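Local coordinates for hypothetical protein (Parabacteroides merdae, PDB 4OO3) that is probably an NAD-dependent oxidoreductase, with an NAD-binding Rossmann-type region and a C-terminal oxidoreductase domain, although its substrate is unknown, at residues H189-L194 and V303-T308; W251-S256 and Y285-I290; F343-K348 and D380-V385. One frame throughout, in Å; residues are numbered along the deposited sequence.

Interaction 1 (H189-L194 and V303-T308); sequences HHLFKL and VIWNYT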
ATOM      1  N   HIS A 189       8.477   6.716  -7.734  1.00 36.37           N
ATOM      2  CA  HIS A 189       8.667   7.201  -6.368  1.00 35.59           C
ATOM      3  C   HIS A 189      10.116   7.594  -6.157  1.00 35.85           C
ATOM      4  O   HIS A 189      10.964   7.301  -6.988  1.00 36.12           O
ATOM      5  CB  HIS A 189       8.275   6.116  -5.368  1.00 34.80           C
ATOM      6  CG  HIS A 189       6.814   5.797  -5.385  1.00 34.49           C
ATOM      7  ND1 HIS A 189       5.870   6.624  -4.817  1.00 34.49           N
ATOM      8  CD2 HIS A 189       6.132   4.756  -5.918  1.00 34.90           C
ATOM      9  CE1 HIS A 189       4.668   6.104  -4.996  1.00 33.95           C
ATOM     10  NE2 HIS A 189       4.800   4.970  -5.660  1.00 33.20           N
ATOM     11  N   HIS A 190      10.395   8.259  -5.039  1.00 37.91           N
ATOM     12  CA  HIS A 190      11.732   8.780  -4.764  1.00 39.40           C
ATOM     13  C   HIS A 190      12.218   8.455  -3.354  1.00 39.21           C
ATOM     14  O   HIS A 190      11.463   8.547  -2.392  1.00 37.74           O
ATOM     15  CB  HIS A 190      11.772  10.279  -5.049  1.00 40.60           C
ATOM     16  CG  HIS A 190      11.520  10.604  -6.487  1.00 41.55           C
ATOM     17  ND1 HIS A 190      10.252  10.774  -6.998  1.00 40.42           N
ATOM     18  CD2 HIS A 190      12.369  10.729  -7.534  1.00 42.48           C
ATOM     19  CE1 HIS A 190      10.333  11.019  -8.294  1.00 40.98           C
ATOM     20  NE2 HIS A 190      11.606  10.993  -8.645  1.00 41.64           N
ATOM     21  N   LEU A 191      13.487   8.058  -3.249  1.00 40.63           N
ATOM     22  CA  LEU A 191      14.046   7.558  -1.991  1.00 39.67           C
ATOM     23  C   LEU A 191      14.280   8.696  -1.015  1.00 42.29           C
ATOM     24  O   LEU A 191      14.013   8.555   0.180  1.00 50.11           O
ATOM     25  CB  LEU A 191      15.359   6.810  -2.240  1.00 39.66           C
ATOM     26  CG  LEU A 191      15.278   5.572  -3.141  1.00 38.19           C
ATOM     27  CD1 LEU A 191      16.623   5.272  -3.780  1.00 38.72           C
ATOM     28  CD2 LEU A 191      14.767   4.368  -2.370  1.00 37.46           C
ATOM     29  N   PHE A 192      14.761   9.821  -1.531  1.00 46.72           N
ATOM     30  CA  PHE A 192      15.103  10.976  -0.712  1.00 52.64           C
ATOM     31  C   PHE A 192      14.195  12.169  -1.009  1.00 55.52           C
ATOM     32  O   PHE A 192      14.103  12.622  -2.154  1.00 54.22           O
ATOM     33  CB  PHE A 192      16.562  11.378  -0.949  1.00 53.73           C
ATOM     34  CG  PHE A 192      17.013  12.522  -0.091  1.00 56.28           C
ATOM     35  CD1 PHE A 192      17.034  12.393   1.289  1.00 56.07           C
ATOM     36  CD2 PHE A 192      17.391  13.730  -0.656  1.00 59.27           C
ATOM     37  CE1 PHE A 192      17.437  13.442   2.094  1.00 58.70           C
ATOM     38  CE2 PHE A 192      17.798  14.786   0.144  1.00 60.83           C
ATOM     39  CZ  PHE A 192      17.823  14.642   1.523  1.00 61.29           C
ATOM     40  N   LYS A 193      13.546  12.680   0.036  1.00 61.70           N
ATOM     41  CA  LYS A 193      12.693  13.860  -0.072  1.00 68.92           C
ATOM     42  C   LYS A 193      12.886  14.767   1.149  1.00 80.46           C
ATOM     43  O   LYS A 193      13.246  14.290   2.229  1.00 82.28           O
ATOM     44  CB  LYS A 193      11.227  13.434  -0.195  1.00 61.38           C
ATOM     45  N   LEU A 194      12.661  16.070   0.961  1.00 91.00           N
ATOM     46  CA  LEU A 194      12.703  17.050   2.059  1.00 94.20           C
ATOM     47  C   LEU A 194      11.307  17.282   2.650  1.00 99.02           C
ATOM     48  O   LEU A 194      10.303  17.199   1.940  1.00102.33           O
ATOM     49  CB  LEU A 194      13.278  18.395   1.581  1.00 96.89           C
ATOM     50  CG  LEU A 194      14.798  18.564   1.453  1.00 94.09           C
ATOM     51  CD1 LEU A 194      15.523  18.063   2.697  1.00 93.99           C
ATOM     52  CD2 LEU A 194      15.323  17.875   0.203  1.00 90.68           C
ATOM     53  N   VAL A 303       6.732  -0.006 -11.099  1.00 35.29           N
ATOM     54  CA  VAL A 303       7.222   0.867 -10.039  1.00 36.25           C
ATOM     55  C   VAL A 303       8.692   1.192 -10.276  1.00 36.70           C
ATOM     56  O   VAL A 303       9.506   0.294 -10.457  1.00 37.60           O
ATOM     57  CB  VAL A 303       7.079   0.226  -8.642  1.00 37.67           C
ATOM     58  CG1 VAL A 303       7.651   1.154  -7.579  1.00 39.63           C
ATOM     59  CG2 VAL A 303       5.617  -0.086  -8.332  1.00 37.16           C
ATOM     60  N   ILE A 304       9.009   2.484 -10.280  1.00 36.10           N
ATOM     61  CA  ILE A 304      10.379   2.959 -10.331  1.00 36.17           C
ATOM     62  C   ILE A 304      10.672   3.788  -9.076  1.00 35.43           C
ATOM     63  O   ILE A 304       9.864   4.619  -8.665  1.00 33.72           O
ATOM     64  CB  ILE A 304      10.634   3.801 -11.600  1.00 38.45           C
ATOM     65  CG1 ILE A 304      10.541   2.901 -12.841  1.00 39.30           C
ATOM     66  CG2 ILE A 304      11.991   4.497 -11.519  1.00 39.35           C
ATOM     67  CD1 ILE A 304      10.692   3.612 -14.169  1.00 40.95           C
ATOM     68  N   TRP A 305      11.832   3.539  -8.474  1.00 34.08           N
ATOM     69  CA  TRP A 305      12.340   4.332  -7.372  1.00 32.00           C
ATOM     70  C   TRP A 305      13.610   5.045  -7.815  1.00 34.94           C
ATOM     71  O   TRP A 305      14.665   4.427  -7.979  1.00 34.94           O
ATOM     72  CB  TRP A 305      12.631   3.442  -6.159  1.00 32.31           C
ATOM     73  CG  TRP A 305      11.405   3.112  -5.343  1.00 29.97           C
ATOM     74  CD1 TRP A 305      10.565   2.055  -5.513  1.00 30.27           C
ATOM     75  CD2 TRP A 305      10.893   3.857  -4.237  1.00 30.14           C
ATOM     76  NE1 TRP A 305       9.556   2.091  -4.580  1.00 30.93           N
ATOM     77  CE2 TRP A 305       9.733   3.194  -3.787  1.00 30.12           C
ATOM     78  CE3 TRP A 305      11.294   5.032  -3.589  1.00 30.24           C
ATOM     79  CZ2 TRP A 305       8.980   3.656  -2.710  1.00 30.16           C
ATOM     80  CZ3 TRP A 305      10.542   5.493  -2.524  1.00 30.14           C
ATOM     81  CH2 TRP A 305       9.398   4.806  -2.092  1.00 29.45           C
ATOM     82  N   ASN A 306      13.506   6.347  -8.030  1.00 35.56           N
ATOM     83  CA  ASN A 306      14.684   7.157  -8.262  1.00 39.52           C
ATOM     84  C   ASN A 306      15.159   7.745  -6.938  1.00 37.79           C
ATOM     85  O   ASN A 306      14.469   7.635  -5.922  1.00 35.65           O
ATOM     86  CB  ASN A 306      14.397   8.237  -9.306  1.00 40.21           C
ATOM     87  CG  ASN A 306      14.209   7.659 -10.696  1.00 42.70           C
ATOM     88  OD1 ASN A 306      14.916   6.733 -11.101  1.00 44.50           O
ATOM     89  ND2 ASN A 306      13.254   8.202 -11.435  1.00 43.60           N
ATOM     90  N   TYR A 307      16.343   8.348  -6.945  1.00 40.40           N
ATOM     91  CA  TYR A 307      16.906   8.885  -5.718  1.00 42.07           C
ATOM     92  C   TYR A 307      16.117  10.097  -5.247  1.00 43.38           C
ATOM     93  O   TYR A 307      15.568  10.105  -4.149  1.00 43.08           O
ATOM     94  CB  TYR A 307      18.384   9.258  -5.865  1.00 44.28           C
ATOM     95  CG  TYR A 307      18.917   9.795  -4.560  1.00 47.28           C
ATOM     96  CD1 TYR A 307      19.019   8.965  -3.449  1.00 47.63           C
ATOM     97  CD2 TYR A 307      19.250  11.137  -4.409  1.00 51.81           C
ATOM     98  CE1 TYR A 307      19.463   9.440  -2.235  1.00 50.12           C
ATOM     99  CE2 TYR A 307      19.703  11.622  -3.195  1.00 54.94           C
ATOM    100  CZ  TYR A 307      19.806  10.765  -2.113  1.00 55.10           C
ATOM    101  OH  TYR A 307      20.245  11.222  -0.896  1.00 61.19           O
ATOM    102  N   THR A 308      16.067  11.125  -6.078  1.00 49.81           N
ATOM    103  CA  THR A 308      15.340  12.332  -5.722  1.00 55.00           C
ATOM    104  C   THR A 308      14.920  13.058  -6.989  1.00 56.44           C
ATOM    105  O   THR A 308      15.451  12.793  -8.067  1.00 56.85           O
ATOM    106  CB  THR A 308      16.181  13.244  -4.800  1.00 55.78           C
ATOM    107  OG1 THR A 308      15.318  14.135  -4.087  1.00 56.39           O
ATOM    108  CG2 THR A 308      17.226  14.038  -5.591  1.00 55.16           C
TER
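W305 carries CG anti to its carbonyl carbon (chi1 -81°), and the indole beyond lies across H189 of the neighbouring strand, whereas F192 and Y307 both hold CG anti to the backbone N and run side by side in the same direction. At the indole the evidence for a CH-pi contact is strong: H189 CB stands 3.4 Å from the centroid of the six-membered ring of W305, only 2° off the ring normal. The imidazole of H189 continues past it, its plane inclined to that of the indole. Around the same indole, L191 CD2 packs at 3.7 Å from W305 CE3, and the carbonyl oxygen of H190 meets the ring at its edge. The second aromatic contact is less centred. F192 CB approaches Y307 CZ to 3.5 Å over the ring face, but the two rings, though nearly parallel, are slid so far apart that they barely overlap; the hydroxyl of Y307 bonds to Q262 of helix 257-264.

Backbone bonds fix the register. H189 bonds to both residues flanking W305, with its N 2.7 Å from I304 O and its O 2.9 Å from N306 N, and L191 N continues the ladder to N306 O. Farther along, F192 N bonds to Y307 O, and T308 OG1 donates to F192 O at 2.7 Å, tilted 33° from the carbonyl plane. On the other face of the sheet H190 CD2 lies 3.7 Å from N306 CB, while H190 ND1 is held by D315. A residue bonded to both flanks of its bridge partner is the signature of parallel beta pairing, here the parallel step between strands 183-190 and 297-306 in the otherwise antiparallel mixed sheet of the C-terminal domain.

Interaction 2 (W251-S256 and Y285-I290); sequences WTTSIS and YCNGDI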
ATOM      1  N   TRP A 251      14.979  -4.363 -12.068  1.00 36.06           N
ATOM      2  CA  TRP A 251      16.206  -3.654 -12.395  1.00 36.35           C
ATOM      3  C   TRP A 251      16.596  -2.719 -11.264  1.00 36.29           C
ATOM      4  O   TRP A 251      15.846  -2.548 -10.297  1.00 33.21           O
ATOM      5  CB  TRP A 251      16.093  -2.918 -13.741  1.00 36.42           C
ATOM      6  CG  TRP A 251      15.088  -1.802 -13.807  1.00 36.61           C
ATOM      7  CD1 TRP A 251      15.331  -0.459 -13.656  1.00 36.48           C
ATOM      8  CD2 TRP A 251      13.686  -1.927 -14.073  1.00 35.00           C
ATOM      9  NE1 TRP A 251      14.164   0.250 -13.801  1.00 36.15           N
ATOM     10  CE2 TRP A 251      13.141  -0.626 -14.061  1.00 34.85           C
ATOM     11  CE3 TRP A 251      12.839  -3.013 -14.327  1.00 33.78           C
ATOM     12  CZ2 TRP A 251      11.781  -0.386 -14.281  1.00 33.60           C
ATOM     13  CZ3 TRP A 251      11.498  -2.774 -14.546  1.00 33.12           C
ATOM     14  CH2 TRP A 251      10.978  -1.471 -14.519  1.00 32.66           C
ATOM     15  N   THR A 252      17.781  -2.133 -11.389  1.00 37.95           N
ATOM     16  CA  THR A 252      18.409  -1.451 -10.274  1.00 39.91           C
ATOM     17  C   THR A 252      18.375   0.067 -10.378  1.00 40.49           C
ATOM     18  O   THR A 252      18.197   0.630 -11.457  1.00 41.24           O
ATOM     19  CB  THR A 252      19.879  -1.885 -10.119  1.00 41.67           C
ATOM     20  OG1 THR A 252      20.606  -1.567 -11.308  1.00 43.69           O
ATOM     21  CG2 THR A 252      19.969  -3.380  -9.843  1.00 42.43           C
ATOM     22  N   THR A 253      18.525   0.710  -9.224  1.00 40.47           N
ATOM     23  CA  THR A 253      18.800   2.130  -9.142  1.00 39.67           C
ATOM     24  C   THR A 253      20.170   2.257  -8.484  1.00 40.78           C
ATOM     25  O   THR A 253      20.412   1.669  -7.429  1.00 43.79           O
ATOM     26  CB  THR A 253      17.727   2.868  -8.318  1.00 37.41           C
ATOM     27  OG1 THR A 253      16.451   2.721  -8.955  1.00 37.47           O
ATOM     28  CG2 THR A 253      18.054   4.350  -8.187  1.00 36.73           C
ATOM     29  N   SER A 254      21.073   2.996  -9.122  1.00 42.09           N
ATOM     30  CA  SER A 254      22.416   3.197  -8.586  1.00 43.87           C
ATOM     31  C   SER A 254      22.381   4.257  -7.509  1.00 44.32           C
ATOM     32  O   SER A 254      21.711   5.273  -7.667  1.00 45.90           O
ATOM     33  CB  SER A 254      23.385   3.630  -9.683  1.00 45.02           C
ATOM     34  OG  SER A 254      23.626   2.560 -10.574  1.00 46.59           O
ATOM     35  N   ILE A 255      23.094   4.013  -6.414  1.00 44.19           N
ATOM     36  CA  ILE A 255      23.233   5.005  -5.357  1.00 45.16           C
ATOM     37  C   ILE A 255      24.716   5.263  -5.106  1.00 48.21           C
ATOM     38  O   ILE A 255      25.482   4.323  -4.871  1.00 50.33           O
ATOM     39  CB  ILE A 255      22.573   4.558  -4.035  1.00 43.63           C
ATOM     40  CG1 ILE A 255      21.193   3.935  -4.272  1.00 42.15           C
ATOM     41  CG2 ILE A 255      22.464   5.736  -3.078  1.00 43.27           C
ATOM     42  CD1 ILE A 255      20.126   4.926  -4.684  1.00 42.52           C
ATOM     43  N   SER A 256      25.115   6.531  -5.156  1.00 48.87           N
ATOM     44  CA  SER A 256      26.485   6.920  -4.838  1.00 52.41           C
ATOM     45  C   SER A 256      26.682   6.911  -3.317  1.00 49.85           C
ATOM     46  O   SER A 256      25.707   6.942  -2.566  1.00 47.98           O
ATOM     47  CB  SER A 256      26.791   8.306  -5.409  1.00 54.16           C
ATOM     48  OG  SER A 256      26.224   9.324  -4.603  1.00 55.85           O
ATOM     49  N   TYR A 285      17.815  -3.334  -6.282  1.00 34.10           N
ATOM     50  CA  TYR A 285      16.715  -3.818  -7.130  1.00 33.77           C
ATOM     51  C   TYR A 285      15.362  -3.337  -6.610  1.00 32.19           C
ATOM     52  O   TYR A 285      14.491  -4.136  -6.259  1.00 31.71           O
ATOM     53  CB  TYR A 285      16.734  -5.347  -7.247  1.00 34.54           C
ATOM     54  CG  TYR A 285      17.671  -5.889  -8.304  1.00 36.48           C
ATOM     55  CD1 TYR A 285      19.003  -6.192  -8.003  1.00 38.24           C
ATOM     56  CD2 TYR A 285      17.225  -6.114  -9.607  1.00 37.19           C
ATOM     57  CE1 TYR A 285      19.859  -6.696  -8.967  1.00 38.97           C
ATOM     58  CE2 TYR A 285      18.075  -6.619 -10.579  1.00 38.08           C
ATOM     59  CZ  TYR A 285      19.389  -6.907 -10.253  1.00 39.52           C
ATOM     60  OH  TYR A 285      20.234  -7.403 -11.211  1.00 40.83           O
ATOM     61  N   CYS A 286      15.201  -2.016  -6.592  1.00 32.84           N
ATOM     62  CA  CYS A 286      13.988  -1.354  -6.116  1.00 33.37           C
ATOM     63  C   CYS A 286      13.042  -0.977  -7.263  1.00 33.64           C
ATOM     64  O   CYS A 286      12.122  -0.200  -7.069  1.00 34.54           O
ATOM     65  CB  CYS A 286      14.358  -0.095  -5.309  1.00 32.88           C
ATOM     66  SG  CYS A 286      15.462   1.066  -6.156  1.00 34.49           S
ATOM     67  N   ASN A 287      13.268  -1.523  -8.453  1.00 34.47           N
ATOM     68  CA  ASN A 287      12.404  -1.258  -9.597  1.00 34.43           C
ATOM     69  C   ASN A 287      11.888  -2.571 -10.152  1.00 35.49           C
ATOM     70  O   ASN A 287      12.586  -3.579 -10.110  1.00 37.42           O
ATOM     71  CB  ASN A 287      13.169  -0.523 -10.693  1.00 36.01           C
ATOM     72  CG  ASN A 287      13.923   0.677 -10.176  1.00 36.31           C
ATOM     73  OD1 ASN A 287      13.341   1.721  -9.913  1.00 38.25           O
ATOM     74  ND2 ASN A 287      15.228   0.538 -10.039  1.00 37.07           N
ATOM     75  N   GLY A 288      10.662  -2.569 -10.654  1.00 34.36           N
ATOM     76  CA  GLY A 288      10.138  -3.744 -11.329  1.00 35.29           C
ATOM     77  C   GLY A 288       8.798  -3.489 -11.987  1.00 34.48           C
ATOM     78  O   GLY A 288       8.154  -2.479 -11.717  1.00 34.63           O
ATOM     79  N   ASP A 289       8.391  -4.397 -12.869  1.00 32.87           N
ATOM     80  CA  ASP A 289       7.053  -4.361 -13.428  1.00 32.84           C
ATOM     81  C   ASP A 289       6.496  -5.760 -13.634  1.00 32.17           C
ATOM     82  O   ASP A 289       7.234  -6.740 -13.625  1.00 32.20           O
ATOM     83  CB  ASP A 289       6.989  -3.526 -14.717  1.00 36.79           C
ATOM     84  CG  ASP A 289       7.890  -4.044 -15.823  1.00 40.65           C
ATOM     85  OD1 ASP A 289       8.304  -5.220 -15.799  1.00 45.10           O
ATOM     86  OD2 ASP A 289       8.168  -3.257 -16.748  1.00 44.21           O
ATOM     87  N   ILE A 290       5.178  -5.843 -13.782  1.00 32.14           N
ATOM     88  CA  ILE A 290       4.491  -7.121 -13.925  1.00 31.83           C
ATOM     89  C   ILE A 290       3.411  -6.985 -14.980  1.00 32.25           C
ATOM     90  O   ILE A 290       2.635  -6.022 -14.951  1.00 32.64           O
ATOM     91  CB  ILE A 290       3.802  -7.573 -12.613  1.00 31.51           C
ATOM     92  CG1 ILE A 290       4.676  -7.255 -11.393  1.00 30.40           C
ATOM     93  CG2 ILE A 290       3.441  -9.060 -12.690  1.00 31.99           C
ATOM     94  CD1 ILE A 290       4.052  -7.615 -10.056  1.00 29.10           C
TER
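The indole of W251 lies flat over N287, whose CB sits 3.4 Å from the centroid of the five-membered ring and 15° off its normal, a CH-pi contact made over the face. W251 CG occupies the position between the backbone N and the carbonyl carbon (chi1 65°), and the ring beyond it covers the other strand, where W251 CZ3 comes to 3.6 Å from G288 CA. An alanine at W251 would probably leave N287 CB and the G288 backbone without their aromatic cover and open a gap beside I304, which also packs on the indole.

The amide of N287, nearly parallel to the indole plane, is gripped from several directions. Its ND2 donates to T253 OG1 at 2.7 Å, a nearly straight bond in the amide plane, and to W251 O at 3.2 Å from above the carbonyl plane. OD1 accepts from W305 N and T253 OG1 bonds to W305 O, which accounts for the orientation of the amide. Farther along, T252 CG2 stands over the centre of the Y285 ring, 3.4 Å from Y285 CE1; R250 makes a cation-pi contact with that ring.

W251 and N287 form an antiparallel hydrogen-bonded pair, with W251 N 3.2 Å from N287 O and a weak return bond from N287 N. The next backbone pair is T253 with V284, so Y285 and C286 lie opposite T252 alone, and the short strand axes stand at 134°, well short of antiparallel. An extra residue on one strand between two such pairs is consistent with a classic-type beta bulge in the outermost strand pair of the mixed sheet.

Interaction 3 (F343-K348 and D380-V385); sequences FVEAVK and DGVWQV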
ATOM      1  N   PHE A 343      -9.540  11.470 -15.740  1.00 38.58           N
ATOM      2  CA  PHE A 343     -10.146  11.815 -17.025  1.00 37.83           C
ATOM      3  C   PHE A 343     -10.993  10.673 -17.594  1.00 37.12           C
ATOM      4  O   PHE A 343     -10.681   9.500 -17.401  1.00 35.58           O
ATOM      5  CB  PHE A 343      -9.059  12.196 -18.038  1.00 39.37           C
ATOM      6  CG  PHE A 343      -8.262  13.410 -17.648  1.00 40.48           C
ATOM      7  CD1 PHE A 343      -7.198  13.302 -16.770  1.00 39.54           C
ATOM      8  CD2 PHE A 343      -8.576  14.661 -18.164  1.00 44.62           C
ATOM      9  CE1 PHE A 343      -6.467  14.417 -16.402  1.00 42.42           C
ATOM     10  CE2 PHE A 343      -7.843  15.783 -17.805  1.00 45.87           C
ATOM     11  CZ  PHE A 343      -6.786  15.660 -16.924  1.00 44.81           C
ATOM     12  N   VAL A 344     -12.066  11.040 -18.293  1.00 38.76           N
ATOM     13  CA  VAL A 344     -12.888  10.110 -19.062  1.00 38.71           C
ATOM     14  C   VAL A 344     -12.638  10.371 -20.542  1.00 39.69           C
ATOM     15  O   VAL A 344     -12.857  11.481 -21.023  1.00 40.22           O
ATOM     16  CB  VAL A 344     -14.393  10.323 -18.786  1.00 41.46           C
ATOM     17  CG1 VAL A 344     -15.244   9.415 -19.674  1.00 41.73           C
ATOM     18  CG2 VAL A 344     -14.703  10.098 -17.312  1.00 40.26           C
ATOM     19  N   GLU A 345     -12.185   9.351 -21.261  1.00 39.32           N
ATOM     20  CA  GLU A 345     -11.837   9.493 -22.669  1.00 39.91           C
ATOM     21  C   GLU A 345     -12.634   8.499 -23.493  1.00 40.06           C
ATOM     22  O   GLU A 345     -12.453   7.292 -23.357  1.00 41.63           O
ATOM     23  CB  GLU A 345     -10.336   9.268 -22.864  1.00 39.71           C
ATOM     24  CG  GLU A 345      -9.485   9.996 -21.836  1.00 40.50           C
ATOM     25  CD  GLU A 345      -8.027  10.143 -22.246  1.00 41.51           C
ATOM     26  OE1 GLU A 345      -7.578   9.427 -23.168  1.00 45.85           O
ATOM     27  OE2 GLU A 345      -7.332  10.981 -21.641  1.00 38.63           O
ATOM     28  N   ALA A 346     -13.530   8.998 -24.334  1.00 40.85           N
ATOM     29  CA  ALA A 346     -14.351   8.115 -25.147  1.00 41.20           C
ATOM     30  C   ALA A 346     -13.473   7.374 -26.136  1.00 43.89           C
ATOM     31  O   ALA A 346     -12.454   7.901 -26.592  1.00 42.67           O
ATOM     32  CB  ALA A 346     -15.427   8.897 -25.877  1.00 42.75           C
ATOM     33  N   VAL A 347     -13.864   6.140 -26.442  1.00 46.59           N
ATOM     34  CA  VAL A 347     -13.188   5.334 -27.448  1.00 50.25           C
ATOM     35  C   VAL A 347     -13.521   5.921 -28.819  1.00 54.50           C
ATOM     36  O   VAL A 347     -14.624   6.425 -29.025  1.00 54.46           O
ATOM     37  CB  VAL A 347     -13.619   3.851 -27.342  1.00 53.86           C
ATOM     38  CG1 VAL A 347     -13.177   3.042 -28.555  1.00 56.80           C
ATOM     39  CG2 VAL A 347     -13.060   3.239 -26.062  1.00 53.16           C
ATOM     40  N   LYS A 348     -12.554   5.887 -29.736  1.00 57.58           N
ATOM     41  CA  LYS A 348     -12.763   6.384 -31.104  1.00 62.56           C
ATOM     42  C   LYS A 348     -13.868   5.606 -31.828  1.00 62.93           C
ATOM     43  O   LYS A 348     -14.022   4.400 -31.625  1.00 61.38           O
ATOM     44  CB  LYS A 348     -11.463   6.326 -31.912  1.00 67.84           C
ATOM     45  CG  LYS A 348     -10.813   4.953 -31.961  1.00 72.32           C
ATOM     46  CD  LYS A 348      -9.595   4.944 -32.860  1.00 76.74           C
ATOM     47  CE  LYS A 348      -8.840   3.637 -32.720  1.00 77.01           C
ATOM     48  NZ  LYS A 348      -7.661   3.607 -33.621  1.00 81.52           N
ATOM     49  N   ASP A 380     -12.464  17.226 -27.342  1.00 66.72           N
ATOM     50  CA  ASP A 380     -13.609  16.437 -27.803  1.00 72.20           C
ATOM     51  C   ASP A 380     -13.379  14.947 -27.513  1.00 65.98           C
ATOM     52  O   ASP A 380     -12.355  14.376 -27.880  1.00 68.50           O
ATOM     53  CB  ASP A 380     -13.963  16.711 -29.278  1.00 76.89           C
ATOM     54  CG  ASP A 380     -12.867  16.299 -30.239  1.00 82.03           C
ATOM     55  OD1 ASP A 380     -11.678  16.519 -29.923  1.00 75.88           O
ATOM     56  OD2 ASP A 380     -13.207  15.761 -31.316  1.00 86.42           O
ATOM     57  N   GLY A 381     -14.330  14.344 -26.808  1.00 63.09           N
ATOM     58  CA  GLY A 381     -14.197  12.968 -26.347  1.00 61.89           C
ATOM     59  C   GLY A 381     -13.340  12.801 -25.100  1.00 58.75           C
ATOM     60  O   GLY A 381     -13.007  11.671 -24.738  1.00 57.97           O
ATOM     61  N   VAL A 382     -12.986  13.911 -24.442  1.00 55.72           N
ATOM     62  CA  VAL A 382     -12.148  13.887 -23.234  1.00 50.45           C
ATOM     63  C   VAL A 382     -12.671  14.847 -22.154  1.00 50.40           C
ATOM     64  O   VAL A 382     -12.672  16.066 -22.347  1.00 49.84           O
ATOM     65  CB  VAL A 382     -10.683  14.248 -23.546  1.00 50.93           C
ATOM     66  CG1 VAL A 382      -9.818  14.065 -22.302  1.00 50.67           C
ATOM     67  CG2 VAL A 382     -10.152  13.402 -24.697  1.00 50.38           C
ATOM     68  N   TRP A 383     -13.097  14.284 -21.020  1.00 47.07           N
ATOM     69  CA  TRP A 383     -13.621  15.053 -19.887  1.00 46.07           C
ATOM     70  C   TRP A 383     -12.785  14.841 -18.633  1.00 43.98           C
ATOM     71  O   TRP A 383     -12.522  13.702 -18.245  1.00 41.67           O
ATOM     72  CB  TRP A 383     -15.056  14.633 -19.569  1.00 46.86           C
ATOM     73  CG  TRP A 383     -16.054  15.018 -20.614  1.00 48.33           C
ATOM     74  CD1 TRP A 383     -16.856  16.120 -20.613  1.00 48.72           C
ATOM     75  CD2 TRP A 383     -16.356  14.301 -21.811  1.00 50.44           C
ATOM     76  NE1 TRP A 383     -17.640  16.134 -21.739  1.00 50.30           N
ATOM     77  CE2 TRP A 383     -17.351  15.028 -22.493  1.00 50.58           C
ATOM     78  CE3 TRP A 383     -15.880  13.110 -22.377  1.00 50.98           C
ATOM     79  CZ2 TRP A 383     -17.886  14.605 -23.714  1.00 52.57           C
ATOM     80  CZ3 TRP A 383     -16.412  12.690 -23.598  1.00 52.22           C
ATOM     81  CH2 TRP A 383     -17.404  13.438 -24.249  1.00 51.00           C
ATOM     82  N   GLN A 384     -12.379  15.934 -17.994  1.00 42.21           N
ATOM     83  CA  GLN A 384     -11.749  15.857 -16.685  1.00 42.23           C
ATOM     84  C   GLN A 384     -12.817  15.818 -15.595  1.00 40.17           C
ATOM     85  O   GLN A 384     -13.796  16.554 -15.661  1.00 41.81           O
ATOM     86  CB  GLN A 384     -10.838  17.055 -16.447  1.00 44.22           C
ATOM     87  CG  GLN A 384     -10.192  17.042 -15.067  1.00 46.53           C
ATOM     88  CD  GLN A 384      -8.983  17.946 -14.959  1.00 50.84           C
ATOM     89  OE1 GLN A 384      -8.525  18.524 -15.946  1.00 51.24           O
ATOM     90  NE2 GLN A 384      -8.453  18.072 -13.747  1.00 54.42           N
ATOM     91  N   VAL A 385     -12.605  14.976 -14.589  1.00 38.83           N
ATOM     92  CA  VAL A 385     -13.485  14.915 -13.428  1.00 40.04           C
ATOM     93  C   VAL A 385     -13.034  15.944 -12.403  1.00 43.32           C
ATOM     94  O   VAL A 385     -12.050  15.747 -11.707  1.00 46.75           O
ATOM     95  CB  VAL A 385     -13.499  13.516 -12.780  1.00 39.75           C
ATOM     96  CG1 VAL A 385     -14.451  13.479 -11.585  1.00 39.70           C
ATOM     97  CG2 VAL A 385     -13.899  12.458 -13.801  1.00 40.59           C
TER
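F343 and Q384 meet on one face of the sheet, the ring and the amide chain crossing at a slant. In Q384, CG is anti to the backbone N (chi1 178°); the extended chain beyond it stays close to F343 CE2 and CZ. Q384 CB is 3.5 Å from F343 CE2, and Q384 OE1 comes to 3.4 Å from the same carbon. Q384 CG adds an off-centre CH-pi contact. On this face E345 runs beside V382, its OE2 4.0 Å from V382 CG1; the carboxylate forms a salt bridge with R331, which also makes a cation-pi contact with F343.

V344 and W383 occupy the opposite face. W383 turns CG anti to its carbonyl carbon (chi1 -69°), and its ring presents an edge to V344 O, 3.7 Å from W383 CE3. Both bonds of this pair are nearly straight, V344 N to W383 O at 2.7 Å and W383 N to V344 O at 2.8 Å. A346 N then bonds to G381 O. The result is an antiparallel strand pair of the mixed sheet, with helices 352-369 and 155-164 packed on its V344/W383 face, as in an alpha+beta domain.

From the N terminus, after the Rossmann-type parallel sheet, the chain enters the C-terminal domain and lays down strand 183-190. Interaction 1 returns to it with strand 297-306, closing a loop of 108 residues. Interaction 2 lies wholly within that loop, closing a shorter one between strands 243-255 and 282-294. The two touch, since strand 282-294 of interaction 2 is followed by 297-306 of interaction 1 and lies next to it in the sheet. Interaction 3 follows in series, closing a loop of 31 residues that holds helix 352-369 and the edge strand 374-379; its centre is about 31 Å from that of interaction 1. No loops cross, and all three join strands of one mixed sheet.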